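Local structure of phosphothreonine lyase ospF (Shigella flexneri, 3I0U) at residues D61-A66 with K111-D116; I84-E89 with A130-Y135; Q96-L101 with S162-S167. The protein is a type III secreted effector that, as a phosphothreonine lyase, probably cleaves phosphate from phosphothreonine in host proteins by beta-elimination. All coordinates share one frame; numbering follows the deposited sequence.

In the fold
Along the chain the six segments alternate: the first halves of contacts 1, 2 and 3 come in that order, and their second halves follow in the same order. Contacts 1 and 2 belong to one antiparallel seven-stranded sheet and share the boundary between strands 111-115 and 132-137; their centres are about 10 Å apart. Contact 3 joins helices 91-102 and 147-166, which lie against the sheet face bearing Ile84; its centre is about 12 Å from that of contact 2, which it touches, and about 18 Å from that of contact 1, which it does not. The sheet and the helices packed on it are thus built from chain parts distant in sequence.

Contact 1: D61-A66 with K111-D116; sequences DVFIHA and KWKITD
Lys113 lays its aliphatic chain over one face of the Phe63 ring, with CE 3.6 Å from the ring centroid and almost on its normal, while NZ, displaced toward CE2 and CD2, makes a cation-pi contact on the same face. The opposite face is met by Val62 CG1, offset toward the rim; Asp61 OD2 and the carbonyl carbon of Ile114 lie at the edge. Placing CG of Lys113 between its backbone N and carbonyl carbon (chi1 73°), with the chain extended beyond, carries CE across the ring. The His65 imidazole runs beside this chain, its CE1 3.6 Å from Lys113 CD, and its NE2 donates in the ring plane to the syn lone pair of Asp61 OD2 at 3.1 Å, which fixes the turn of the ring. On the other side of the sheet Ala66 CB stands over the six-membered ring of Trp112, 3.4 Å from the ring centroid. Ile64 CB is 4.1 Å from Ile114 CG2 on that side, and the Ile64 side chain crosses that of Asp116, with Ile64 CD1 3.8 Å from Asp116 CB.

Paired backbone bonds join Ile64 to Ile114 and Ala66 to Trp112, whereas Phe63-Thr115 and His65-Lys113 are non-hydrogen-bonded pairs. Beyond the regular pairing, Asp116 N donates to Val62 O at 2.8 Å. Past the strand end, the Asp116 carboxylate forms a salt bridge with Arg119 and hydrogen bonds with Asn57 and Asn118.

Phe103 meets Trp112 edge-to-face, and Thr115 OG1 bonds to Val126 O. The two strands run antiparallel, at 159°, as inner members of the sheet, with strand 53-56 beside 63-68 and strand 132-137 beside 111-115, and helix 39-44 packs on Ile64 and Ile114.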
ATOM      1  N   ASP A  61     -19.003  -0.504   5.715  1.00 72.49           N
ATOM      2  CA  ASP A  61     -18.338  -1.581   5.015  1.00 72.67           C
ATOM      3  C   ASP A  61     -17.455  -2.426   5.926  1.00 72.90           C
ATOM      4  O   ASP A  61     -17.238  -2.092   7.099  1.00 73.14           O
ATOM      5  CB  ASP A  61     -17.524  -1.028   3.823  1.00 73.09           C
ATOM      6  CG  ASP A  61     -16.366  -0.107   4.241  1.00 73.31           C
ATOM      7  OD1 ASP A  61     -16.094   0.157   5.452  1.00 74.39           O
ATOM      8  OD2 ASP A  61     -15.703   0.352   3.304  1.00 74.35           O
ATOM      9  N   VAL A  62     -16.864  -3.460   5.329  1.00 72.73           N
ATOM     10  CA  VAL A  62     -16.141  -4.477   6.053  1.00 72.88           C
ATOM     11  C   VAL A  62     -14.691  -4.040   6.372  1.00 72.38           C
ATOM     12  O   VAL A  62     -13.900  -4.834   6.901  1.00 72.11           O
ATOM     13  CB  VAL A  62     -16.244  -5.868   5.303  1.00 73.20           C
ATOM     14  CG1 VAL A  62     -15.473  -5.872   3.993  1.00 73.25           C
ATOM     15  CG2 VAL A  62     -15.737  -7.008   6.175  1.00 74.71           C
ATOM     16  N   PHE A  63     -14.365  -2.771   6.095  1.00 71.89           N
ATOM     17  CA  PHE A  63     -12.977  -2.273   6.221  1.00 71.45           C
ATOM     18  C   PHE A  63     -12.738  -1.298   7.344  1.00 71.23           C
ATOM     19  O   PHE A  63     -13.648  -0.679   7.865  1.00 72.28           O
ATOM     20  CB  PHE A  63     -12.482  -1.670   4.902  1.00 71.48           C
ATOM     21  CG  PHE A  63     -12.511  -2.644   3.770  1.00 71.29           C
ATOM     22  CD1 PHE A  63     -11.504  -3.609   3.648  1.00 69.65           C
ATOM     23  CD2 PHE A  63     -13.578  -2.633   2.853  1.00 70.74           C
ATOM     24  CE1 PHE A  63     -11.529  -4.549   2.624  1.00 70.38           C
ATOM     25  CE2 PHE A  63     -13.635  -3.575   1.825  1.00 71.59           C
ATOM     26  CZ  PHE A  63     -12.593  -4.540   1.700  1.00 72.52           C
ATOM     27  N   ILE A  64     -11.488  -1.223   7.757  1.00 71.56           N
ATOM     28  CA  ILE A  64     -11.059  -0.235   8.725  1.00 70.90           C
ATOM     29  C   ILE A  64     -10.121   0.654   7.943  1.00 70.94           C
ATOM     30  O   ILE A  64      -9.101   0.178   7.461  1.00 70.52           O
ATOM     31  CB  ILE A  64     -10.288  -0.896   9.870  1.00 70.43           C
ATOM     32  CG1 ILE A  64     -11.228  -1.871  10.622  1.00 69.72           C
ATOM     33  CG2 ILE A  64      -9.730   0.196  10.818  1.00 69.31           C
ATOM     34  CD1 ILE A  64     -10.481  -2.941  11.292  1.00 70.54           C
ATOM     35  N   HIS A  65     -10.488   1.932   7.826  1.00 70.71           N
ATOM     36  CA  HIS A  65      -9.798   2.902   6.983  1.00 70.54           C
ATOM     37  C   HIS A  65      -8.767   3.700   7.766  1.00 70.36           C
ATOM     38  O   HIS A  65      -8.988   4.051   8.911  1.00 70.39           O
ATOM     39  CB  HIS A  65     -10.804   3.849   6.305  1.00 69.97           C
ATOM     40  CG  HIS A  65     -11.734   3.156   5.371  1.00 70.18           C
ATOM     41  ND1 HIS A  65     -11.446   2.984   4.040  1.00 70.26           N
ATOM     42  CD2 HIS A  65     -12.938   2.559   5.580  1.00 71.01           C
ATOM     43  CE1 HIS A  65     -12.441   2.329   3.461  1.00 71.22           C
ATOM     44  NE2 HIS A  65     -13.353   2.048   4.375  1.00 69.74           N
ATOM     45  N   ALA A  66      -7.638   3.971   7.129  1.00 70.34           N
ATOM     46  CA  ALA A  66      -6.611   4.827   7.708  1.00 71.01           C
ATOM     47  C   ALA A  66      -6.199   5.913   6.751  1.00 71.17           C
ATOM     48  O   ALA A  66      -5.914   5.652   5.589  1.00 70.97           O
ATOM     49  CB  ALA A  66      -5.417   4.041   8.111  1.00 70.68           C
ATOM     50  N   LYS A 111      -3.304   6.907   2.394  1.00 71.06           N
ATOM     51  CA  LYS A 111      -4.605   6.248   2.638  1.00 71.59           C
ATOM     52  C   LYS A 111      -4.459   4.715   2.465  1.00 72.03           C
ATOM     53  O   LYS A 111      -3.939   4.238   1.446  1.00 72.69           O
ATOM     54  CB  LYS A 111      -5.716   6.855   1.754  1.00 71.12           C
ATOM     55  CG  LYS A 111      -7.073   6.156   1.757  1.00 71.95           C
ATOM     56  CD  LYS A 111      -8.224   6.962   1.045  1.00 71.73           C
ATOM     57  CE  LYS A 111      -9.435   6.058   0.726  1.00 71.71           C
ATOM     58  NZ  LYS A 111     -10.837   6.628   1.029  1.00 73.71           N
ATOM     59  N   TRP A 112      -4.846   3.948   3.486  1.00 71.67           N
ATOM     60  CA  TRP A 112      -4.990   2.508   3.331  1.00 71.37           C
ATOM     61  C   TRP A 112      -6.225   2.023   4.038  1.00 71.85           C
ATOM     62  O   TRP A 112      -6.870   2.778   4.793  1.00 72.15           O
ATOM     63  CB  TRP A 112      -3.754   1.735   3.774  1.00 71.53           C
ATOM     64  CG  TRP A 112      -3.121   2.171   5.082  1.00 71.81           C
ATOM     65  CD1 TRP A 112      -2.205   3.155   5.255  1.00 71.39           C
ATOM     66  CD2 TRP A 112      -3.357   1.615   6.386  1.00 72.91           C
ATOM     67  NE1 TRP A 112      -1.869   3.274   6.579  1.00 71.64           N
ATOM     68  CE2 TRP A 112      -2.531   2.323   7.299  1.00 72.75           C
ATOM     69  CE3 TRP A 112      -4.181   0.582   6.875  1.00 71.71           C
ATOM     70  CZ2 TRP A 112      -2.525   2.058   8.687  1.00 71.58           C
ATOM     71  CZ3 TRP A 112      -4.168   0.317   8.241  1.00 70.97           C
ATOM     72  CH2 TRP A 112      -3.356   1.062   9.133  1.00 71.39           C
ATOM     73  N   LYS A 113      -6.590   0.774   3.776  1.00 71.89           N
ATOM     74  CA  LYS A 113      -7.629   0.109   4.587  1.00 70.89           C
ATOM     75  C   LYS A 113      -7.273  -1.365   4.830  1.00 71.19           C
ATOM     76  O   LYS A 113      -6.428  -1.949   4.159  1.00 70.43           O
ATOM     77  CB  LYS A 113      -9.025   0.252   3.967  1.00 70.46           C
ATOM     78  CG  LYS A 113      -9.196  -0.613   2.743  1.00 69.88           C
ATOM     79  CD  LYS A 113     -10.330  -0.127   1.815  1.00 67.09           C
ATOM     80  CE  LYS A 113     -10.524  -1.256   0.811  1.00 64.28           C
ATOM     81  NZ  LYS A 113     -11.819  -1.126   0.138  1.00 68.11           N
ATOM     82  N   ILE A 114      -7.932  -1.954   5.813  1.00 71.82           N
ATOM     83  CA  ILE A 114      -7.755  -3.359   6.118  1.00 71.86           C
ATOM     84  C   ILE A 114      -9.089  -3.989   6.503  1.00 71.90           C
ATOM     85  O   ILE A 114      -9.887  -3.385   7.238  1.00 72.73           O
ATOM     86  CB  ILE A 114      -6.655  -3.591   7.187  1.00 71.95           C
ATOM     87  CG1 ILE A 114      -6.419  -5.100   7.403  1.00 72.70           C
ATOM     88  CG2 ILE A 114      -7.000  -2.867   8.493  1.00 72.13           C
ATOM     89  CD1 ILE A 114      -5.306  -5.454   8.336  1.00 71.30           C
ATOM     90  N   THR A 115      -9.350  -5.169   5.951  1.00 71.77           N
ATOM     91  CA  THR A 115     -10.509  -5.995   6.306  1.00 71.56           C
ATOM     92  C   THR A 115     -10.571  -6.216   7.797  1.00 71.43           C
ATOM     93  O   THR A 115      -9.552  -6.478   8.424  1.00 71.88           O
ATOM     94  CB  THR A 115     -10.409  -7.341   5.586  1.00 71.10           C
ATOM     95  OG1 THR A 115     -10.262  -7.076   4.195  1.00 73.76           O
ATOM     96  CG2 THR A 115     -11.623  -8.147   5.734  1.00 71.62           C
ATOM     97  N   ASP A 116     -11.772  -6.061   8.343  1.00 71.69           N
ATOM     98  CA  ASP A 116     -12.119  -6.340   9.726  1.00 71.57           C
ATOM     99  C   ASP A 116     -12.565  -7.806   9.789  1.00 71.80           C
ATOM    100  O   ASP A 116     -13.765  -8.119   9.648  1.00 72.04           O
ATOM    101  CB  ASP A 116     -13.218  -5.343  10.163  1.00 71.30           C
ATOM    102  CG  ASP A 116     -13.706  -5.522  11.625  1.00 71.93           C
ATOM    103  OD1 ASP A 116     -14.541  -4.665  12.033  1.00 72.02           O
ATOM    104  OD2 ASP A 116     -13.311  -6.477  12.355  1.00 71.54           O
TER

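Contact 2: I84-E89 with A130-Y135; sequences ISIARE and AQFTLY
Ile84 sits beside the base of the Phe132 side chain, where its CB is 3.7 Å from Phe132 CB and its CD1 lies alongside CB and CG. Further along, CD1 reaches the Leu134 branch, 4.2 Å from CD2. Farther out on the Phe132 ring, Ile86 CG1 touches CE2 at 3.7 Å. Phe132 is therefore the bump, with Ile84 packed at its base and Ile86, two positions on, farther out along the CD2-CE2 side. Gln131 and Phe132 both face Ile84 in a classic beta bulge: Ile84 N donates to Phe132 O at 2.9 Å, while Ile84 O receives only weak bonds from the N atoms of Gln131 and Phe132. Gln131, bent at chi2 (98°), brings its amide against the backbone of Ile86 just past the end of strand 80-84. There OE1 accepts from Ile86 N at 3.0 Å, and NE2 gives to Ile86 O at 2.8 Å, the acceptor lying a little out of the Gln131 amide plane. Ser85 OG accepts a fairly straight hydrogen bond from Ala130 N at 2.6 Å. Against Ile84 pack Leu98 of helix 91-102 and Leu160 and Leu164 of helix 147-166, and Ile86 meets Val91, Ala94 and Leu164.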
ATOM      1  N   ILE A  84      -2.373  -6.268  -0.332  1.00 70.92           N
ATOM      2  CA  ILE A  84      -1.473  -7.231   0.312  1.00 70.56           C
ATOM      3  C   ILE A  84      -2.370  -8.386   0.667  1.00 70.89           C
ATOM      4  O   ILE A  84      -3.404  -8.177   1.256  1.00 71.33           O
ATOM      5  CB  ILE A  84      -0.827  -6.696   1.588  1.00 70.82           C
ATOM      6  CG1 ILE A  84      -0.237  -5.291   1.375  1.00 69.77           C
ATOM      7  CG2 ILE A  84       0.267  -7.641   2.068  1.00 70.06           C
ATOM      8  CD1 ILE A  84       0.389  -4.707   2.640  1.00 69.24           C
ATOM      9  N   SER A  85      -1.982  -9.599   0.286  1.00 71.35           N
ATOM     10  CA  SER A  85      -2.778 -10.825   0.471  1.00 71.10           C
ATOM     11  C   SER A  85      -2.109 -11.827   1.449  1.00 71.34           C
ATOM     12  O   SER A  85      -0.969 -12.301   1.222  1.00 70.53           O
ATOM     13  CB  SER A  85      -3.022 -11.494  -0.888  1.00 71.23           C
ATOM     14  OG  SER A  85      -4.033 -10.829  -1.653  1.00 71.59           O
ATOM     15  N   ILE A  86      -2.823 -12.107   2.548  1.00 70.37           N
ATOM     16  CA  ILE A  86      -2.311 -12.904   3.637  1.00 69.73           C
ATOM     17  C   ILE A  86      -3.266 -14.089   3.778  1.00 69.75           C
ATOM     18  O   ILE A  86      -4.447 -13.975   3.405  1.00 69.84           O
ATOM     19  CB  ILE A  86      -2.284 -12.071   4.932  1.00 69.98           C
ATOM     20  CG1 ILE A  86      -1.644 -10.688   4.699  1.00 70.66           C
ATOM     21  CG2 ILE A  86      -1.635 -12.846   6.108  1.00 68.70           C
ATOM     22  CD1 ILE A  86      -0.161 -10.695   4.206  1.00 71.08           C
ATOM     23  N   ALA A  87      -2.773 -15.234   4.261  1.00 68.96           N
ATOM     24  CA  ALA A  87      -3.670 -16.297   4.733  1.00 69.03           C
ATOM     25  C   ALA A  87      -4.649 -15.807   5.817  1.00 68.72           C
ATOM     26  O   ALA A  87      -4.292 -15.025   6.672  1.00 67.88           O
ATOM     27  CB  ALA A  87      -2.894 -17.455   5.238  1.00 68.93           C
ATOM     28  N   ARG A  88      -5.885 -16.292   5.765  1.00 69.21           N
ATOM     29  CA  ARG A  88      -6.975 -15.732   6.558  1.00 69.44           C
ATOM     30  C   ARG A  88      -6.654 -15.621   8.053  1.00 69.56           C
ATOM     31  O   ARG A  88      -6.803 -14.574   8.628  1.00 68.88           O
ATOM     32  CB  ARG A  88      -8.256 -16.507   6.299  1.00 69.99           C
ATOM     33  CG  ARG A  88      -9.499 -15.910   7.024  1.00 71.45           C
ATOM     34  CD  ARG A  88     -10.836 -16.551   6.718  1.00 69.64           C
ATOM     35  NE  ARG A  88     -10.949 -17.753   7.507  1.00 75.08           N
ATOM     36  CZ  ARG A  88     -11.240 -17.835   8.830  1.00 76.65           C
ATOM     37  NH1 ARG A  88     -11.482 -16.758   9.583  1.00 76.05           N
ATOM     38  NH2 ARG A  88     -11.293 -19.037   9.423  1.00 75.14           N
ATOM     39  N   GLU A  89      -6.095 -16.679   8.633  1.00 69.94           N
ATOM     40  CA  GLU A  89      -5.769 -16.745  10.068  1.00 70.13           C
ATOM     41  C   GLU A  89      -4.536 -15.971  10.502  1.00 70.39           C
ATOM     42  O   GLU A  89      -4.320 -15.787  11.705  1.00 70.41           O
ATOM     43  CB  GLU A  89      -5.643 -18.204  10.518  1.00 70.16           C
ATOM     44  CG  GLU A  89      -6.937 -19.011  10.395  1.00 71.13           C
ATOM     45  CD  GLU A  89      -7.348 -19.259   8.942  1.00 71.98           C
ATOM     46  OE1 GLU A  89      -6.469 -19.197   8.044  1.00 74.20           O
ATOM     47  OE2 GLU A  89      -8.536 -19.490   8.681  1.00 67.33           O
ATOM     48  N   ALA A 130      -6.275 -10.161  -0.414  1.00 71.27           N
ATOM     49  CA  ALA A 130      -6.514  -8.710  -0.547  1.00 71.00           C
ATOM     50  C   ALA A 130      -7.024  -7.985   0.705  1.00 71.08           C
ATOM     51  O   ALA A 130      -7.903  -7.144   0.614  1.00 71.77           O
ATOM     52  CB  ALA A 130      -7.431  -8.446  -1.708  1.00 70.56           C
ATOM     53  N   GLN A 131      -6.479  -8.310   1.870  1.00 71.28           N
ATOM     54  CA  GLN A 131      -7.022  -7.803   3.137  1.00 71.22           C
ATOM     55  C   GLN A 131      -6.508  -6.397   3.447  1.00 71.24           C
ATOM     56  O   GLN A 131      -7.089  -5.718   4.263  1.00 71.85           O
ATOM     57  CB  GLN A 131      -6.686  -8.757   4.289  1.00 70.87           C
ATOM     58  CG  GLN A 131      -7.326 -10.098   4.160  1.00 69.92           C
ATOM     59  CD  GLN A 131      -6.420 -11.121   3.595  1.00 70.04           C
ATOM     60  OE1 GLN A 131      -5.421 -10.768   2.962  1.00 69.40           O
ATOM     61  NE2 GLN A 131      -6.757 -12.429   3.788  1.00 69.95           N
ATOM     62  N   PHE A 132      -5.429  -5.985   2.792  1.00 70.40           N
ATOM     63  CA  PHE A 132      -4.892  -4.625   2.893  1.00 70.32           C
ATOM     64  C   PHE A 132      -4.989  -4.036   1.506  1.00 70.14           C
ATOM     65  O   PHE A 132      -4.663  -4.729   0.538  1.00 69.97           O
ATOM     66  CB  PHE A 132      -3.379  -4.596   3.235  1.00 70.64           C
ATOM     67  CG  PHE A 132      -2.990  -5.273   4.536  1.00 70.10           C
ATOM     68  CD1 PHE A 132      -2.488  -4.516   5.584  1.00 69.87           C
ATOM     69  CD2 PHE A 132      -3.077  -6.668   4.690  1.00 70.42           C
ATOM     70  CE1 PHE A 132      -2.100  -5.145   6.809  1.00 72.15           C
ATOM     71  CE2 PHE A 132      -2.720  -7.318   5.896  1.00 69.27           C
ATOM     72  CZ  PHE A 132      -2.229  -6.572   6.958  1.00 70.78           C
ATOM     73  N   THR A 133      -5.415  -2.772   1.408  1.00 70.26           N
ATOM     74  CA  THR A 133      -5.404  -2.014   0.164  1.00 70.23           C
ATOM     75  C   THR A 133      -4.622  -0.774   0.486  1.00 70.90           C
ATOM     76  O   THR A 133      -4.837  -0.178   1.545  1.00 70.93           O
ATOM     77  CB  THR A 133      -6.768  -1.606  -0.329  1.00 70.12           C
ATOM     78  OG1 THR A 133      -7.616  -2.757  -0.382  1.00 71.52           O
ATOM     79  CG2 THR A 133      -6.668  -1.029  -1.725  1.00 69.97           C
ATOM     80  N   LEU A 134      -3.692  -0.436  -0.419  1.00 70.97           N
ATOM     81  CA  LEU A 134      -2.805   0.696  -0.312  1.00 71.19           C
ATOM     82  C   LEU A 134      -3.051   1.661  -1.477  1.00 71.46           C
ATOM     83  O   LEU A 134      -2.760   1.336  -2.614  1.00 72.02           O
ATOM     84  CB  LEU A 134      -1.350   0.198  -0.348  1.00 70.90           C
ATOM     85  CG  LEU A 134      -0.614  -0.138   0.968  1.00 71.73           C
ATOM     86  CD1 LEU A 134      -1.459  -0.816   2.044  1.00 71.62           C
ATOM     87  CD2 LEU A 134       0.558  -0.978   0.698  1.00 71.35           C
ATOM     88  N   TYR A 135      -3.560   2.856  -1.202  1.00 71.51           N
ATOM     89  CA  TYR A 135      -3.901   3.804  -2.271  1.00 71.67           C
ATOM     90  C   TYR A 135      -2.803   4.797  -2.550  1.00 72.28           C
ATOM     91  O   TYR A 135      -2.311   5.468  -1.632  1.00 73.29           O
ATOM     92  CB  TYR A 135      -5.166   4.558  -1.931  1.00 71.53           C
ATOM     93  CG  TYR A 135      -6.364   3.668  -1.728  1.00 71.46           C
ATOM     94  CD1 TYR A 135      -7.167   3.276  -2.821  1.00 70.96           C
ATOM     95  CD2 TYR A 135      -6.702   3.212  -0.451  1.00 70.21           C
ATOM     96  CE1 TYR A 135      -8.268   2.443  -2.642  1.00 70.65           C
ATOM     97  CE2 TYR A 135      -7.849   2.391  -0.251  1.00 70.57           C
ATOM     98  CZ  TYR A 135      -8.602   2.021  -1.341  1.00 70.56           C
ATOM     99  OH  TYR A 135      -9.678   1.212  -1.141  1.00 72.07           O
TER

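Contact 3: Q96-L101 with S162-S167; sequences QILSGL and SNLLRS
Asn163 O, met by Ile97 CG2 of the facing helix at 3.9 Å, is gripped by Ser167: OG bonds to it at 3.2 Å almost in line with the carbonyl, and Ser167 N adds a weak bond. Folding OG back beside its own backbone N (chi1 -47°) turns the hydroxyl onto this carbonyl in the last turn of helix 147-166. Ser167 is also touched from helix 91-102, Ile97 CD1 resting 3.6 Å from Ser167 CB. The two branches of Ile97 thus divide their work: CG2 lies over the Asn163 backbone and CD1 reaches to the helix end.

Deeper in, Leu98 and Leu164 meet at about a right angle. Leu98 CD1 lies 3.8 Å from both Leu164 CD1 and CD2, so it sits at the fork of that side chain, and Leu164 CD1 also comes 4.1 Å from Ile97 CG2. At the other end Leu101 CD1 touches the tip of the Asn163 side chain, and Leu98 CD2 lies 4.2 Å from Asn163 CB. No hydrogen bond crosses between the helices; the contact is by side-chain packing.

Leu160 of helix 147-166 extends the packing onto Leu98 and Leu101, and Phe156 and Cys159 also meet Leu101. The segments run antiparallel at 158°, their axes 9.9 Å apart. Here helices 91-102 and 147-166 pack as an antiparallel pair on one face of the antiparallel sheet, with Leu98 and Leu164 resting on Ile84 of strand 80-84, part of the helical cover of an alpha+beta fold.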
ATOM      1  N   GLN A  96       0.195  -6.648  12.709  1.00 71.49           N
ATOM      2  CA  GLN A  96       1.113  -6.244  13.774  1.00 72.17           C
ATOM      3  C   GLN A  96       2.522  -6.114  13.244  1.00 71.38           C
ATOM      4  O   GLN A  96       3.231  -5.159  13.575  1.00 72.32           O
ATOM      5  CB  GLN A  96       1.057  -7.217  14.960  1.00 71.51           C
ATOM      6  CG  GLN A  96       2.234  -7.095  15.940  1.00 72.91           C
ATOM      7  CD  GLN A  96       1.931  -7.733  17.296  1.00 75.12           C
ATOM      8  OE1 GLN A  96       1.820  -8.979  17.427  1.00 74.58           O
ATOM      9  NE2 GLN A  96       1.763  -6.873  18.334  1.00 76.58           N
ATOM     10  N   ILE A  97       2.886  -7.045  12.382  1.00 70.60           N
ATOM     11  CA  ILE A  97       4.153  -6.997  11.712  1.00 70.38           C
ATOM     12  C   ILE A  97       4.307  -5.768  10.792  1.00 70.40           C
ATOM     13  O   ILE A  97       5.374  -5.141  10.756  1.00 71.09           O
ATOM     14  CB  ILE A  97       4.388  -8.327  10.973  1.00 70.70           C
ATOM     15  CG1 ILE A  97       4.726  -9.416  12.006  1.00 69.04           C
ATOM     16  CG2 ILE A  97       5.448  -8.190   9.796  1.00 67.81           C
ATOM     17  CD1 ILE A  97       4.553 -10.745  11.465  1.00 67.13           C
ATOM     18  N   LEU A  98       3.240  -5.407  10.104  1.00 70.18           N
ATOM     19  CA  LEU A  98       3.257  -4.294   9.166  1.00 70.50           C
ATOM     20  C   LEU A  98       2.879  -2.909   9.732  1.00 71.01           C
ATOM     21  O   LEU A  98       3.091  -1.896   9.056  1.00 71.21           O
ATOM     22  CB  LEU A  98       2.410  -4.607   7.928  1.00 70.19           C
ATOM     23  CG  LEU A  98       2.913  -5.800   7.091  1.00 69.98           C
ATOM     24  CD1 LEU A  98       2.106  -5.990   5.845  1.00 69.20           C
ATOM     25  CD2 LEU A  98       4.389  -5.674   6.738  1.00 70.98           C
ATOM     26  N   SER A  99       2.395  -2.845  10.974  1.00 70.95           N
ATOM     27  CA  SER A  99       1.813  -1.585  11.442  1.00 71.37           C
ATOM     28  C   SER A  99       2.870  -0.491  11.543  1.00 70.81           C
ATOM     29  O   SER A  99       2.587   0.658  11.228  1.00 70.96           O
ATOM     30  CB  SER A  99       1.020  -1.725  12.758  1.00 70.79           C
ATOM     31  OG  SER A  99       1.753  -2.485  13.720  1.00 73.99           O
ATOM     32  N   GLY A 100       4.069  -0.861  11.959  1.00 70.07           N
ATOM     33  CA  GLY A 100       5.155   0.093  12.073  1.00 70.91           C
ATOM     34  C   GLY A 100       5.479   0.795  10.769  1.00 70.96           C
ATOM     35  O   GLY A 100       5.853   1.957  10.798  1.00 71.08           O
ATOM     36  N   LEU A 101       5.282   0.097   9.643  1.00 70.71           N
ATOM     37  CA  LEU A 101       5.536   0.638   8.328  1.00 70.63           C
ATOM     38  C   LEU A 101       4.348   1.439   7.834  1.00 70.94           C
ATOM     39  O   LEU A 101       4.501   2.597   7.407  1.00 70.98           O
ATOM     40  CB  LEU A 101       5.968  -0.444   7.318  1.00 70.19           C
ATOM     41  CG  LEU A 101       7.401  -0.957   7.558  1.00 70.50           C
ATOM     42  CD1 LEU A 101       7.543  -2.398   7.133  1.00 68.75           C
ATOM     43  CD2 LEU A 101       8.508  -0.088   6.930  1.00 69.74           C
ATOM     44  N   SER A 162       9.609  -7.978   2.414  1.00 72.13           N
ATOM     45  CA  SER A 162      10.721  -8.461   3.195  1.00 71.46           C
ATOM     46  C   SER A 162      10.326  -8.770   4.650  1.00 71.54           C
ATOM     47  O   SER A 162      10.759  -9.743   5.236  1.00 71.66           O
ATOM     48  CB  SER A 162      11.792  -7.389   3.149  1.00 70.62           C
ATOM     49  OG  SER A 162      12.732  -7.587   4.151  1.00 71.08           O
ATOM     50  N   ASN A 163       9.488  -7.933   5.229  1.00 71.48           N
ATOM     51  CA  ASN A 163       9.084  -8.133   6.604  1.00 71.21           C
ATOM     52  C   ASN A 163       8.142  -9.304   6.765  1.00 71.34           C
ATOM     53  O   ASN A 163       8.215 -10.019   7.764  1.00 71.88           O
ATOM     54  CB  ASN A 163       8.405  -6.884   7.154  1.00 71.13           C
ATOM     55  CG  ASN A 163       9.384  -5.894   7.720  1.00 71.29           C
ATOM     56  OD1 ASN A 163       9.934  -5.060   7.013  1.00 72.84           O
ATOM     57  ND2 ASN A 163       9.608  -5.977   8.989  1.00 70.38           N
ATOM     58  N   LEU A 164       7.243  -9.492   5.800  1.00 71.04           N
ATOM     59  CA  LEU A 164       6.331 -10.633   5.807  1.00 70.45           C
ATOM     60  C   LEU A 164       7.064 -11.916   5.585  1.00 70.10           C
ATOM     61  O   LEU A 164       6.839 -12.865   6.299  1.00 70.05           O
ATOM     62  CB  LEU A 164       5.301 -10.479   4.716  1.00 70.71           C
ATOM     63  CG  LEU A 164       3.885  -9.958   4.959  1.00 71.04           C
ATOM     64  CD1 LEU A 164       3.603  -9.450   6.391  1.00 70.60           C
ATOM     65  CD2 LEU A 164       3.564  -8.949   3.908  1.00 69.35           C
ATOM     66  N   LEU A 165       7.976 -11.931   4.612  1.00 70.04           N
ATOM     67  CA  LEU A 165       8.714 -13.155   4.287  1.00 69.73           C
ATOM     68  C   LEU A 165       9.583 -13.616   5.458  1.00 69.51           C
ATOM     69  O   LEU A 165       9.706 -14.803   5.745  1.00 69.73           O
ATOM     70  CB  LEU A 165       9.512 -12.988   2.975  1.00 69.95           C
ATOM     71  CG  LEU A 165      10.461 -14.110   2.512  1.00 70.52           C
ATOM     72  CD1 LEU A 165       9.629 -15.383   2.220  1.00 71.02           C
ATOM     73  CD2 LEU A 165      11.322 -13.705   1.302  1.00 68.87           C
ATOM     74  N   ARG A 166      10.140 -12.673   6.185  1.00 69.29           N
ATOM     75  CA  ARG A 166      11.095 -13.059   7.169  1.00 69.97           C
ATOM     76  C   ARG A 166      10.472 -13.414   8.490  1.00 69.71           C
ATOM     77  O   ARG A 166      11.054 -14.071   9.319  1.00 69.82           O
ATOM     78  CB  ARG A 166      12.255 -12.068   7.195  1.00 70.29           C
ATOM     79  CG  ARG A 166      13.030 -12.142   5.780  1.00 71.52           C
ATOM     80  CD  ARG A 166      14.032 -11.023   5.505  1.00 71.91           C
ATOM     81  NE  ARG A 166      13.514  -9.702   5.891  1.00 75.67           N
ATOM     82  CZ  ARG A 166      14.076  -8.852   6.774  1.00 76.12           C
ATOM     83  NH1 ARG A 166      15.243  -9.144   7.376  1.00 72.53           N
ATOM     84  NH2 ARG A 166      13.460  -7.677   7.031  1.00 75.23           N
ATOM     85  N   SER A 167       9.226 -13.041   8.664  1.00 70.20           N
ATOM     86  CA  SER A 167       8.437 -13.629   9.745  1.00 70.42           C
ATOM     87  C   SER A 167       7.662 -14.869   9.280  1.00 70.61           C
ATOM     88  O   SER A 167       6.851 -15.402  10.031  1.00 70.93           O
ATOM     89  CB  SER A 167       7.483 -12.616  10.356  1.00 70.74           C
ATOM     90  OG  SER A 167       8.133 -11.366  10.630  1.00 72.28           O
TER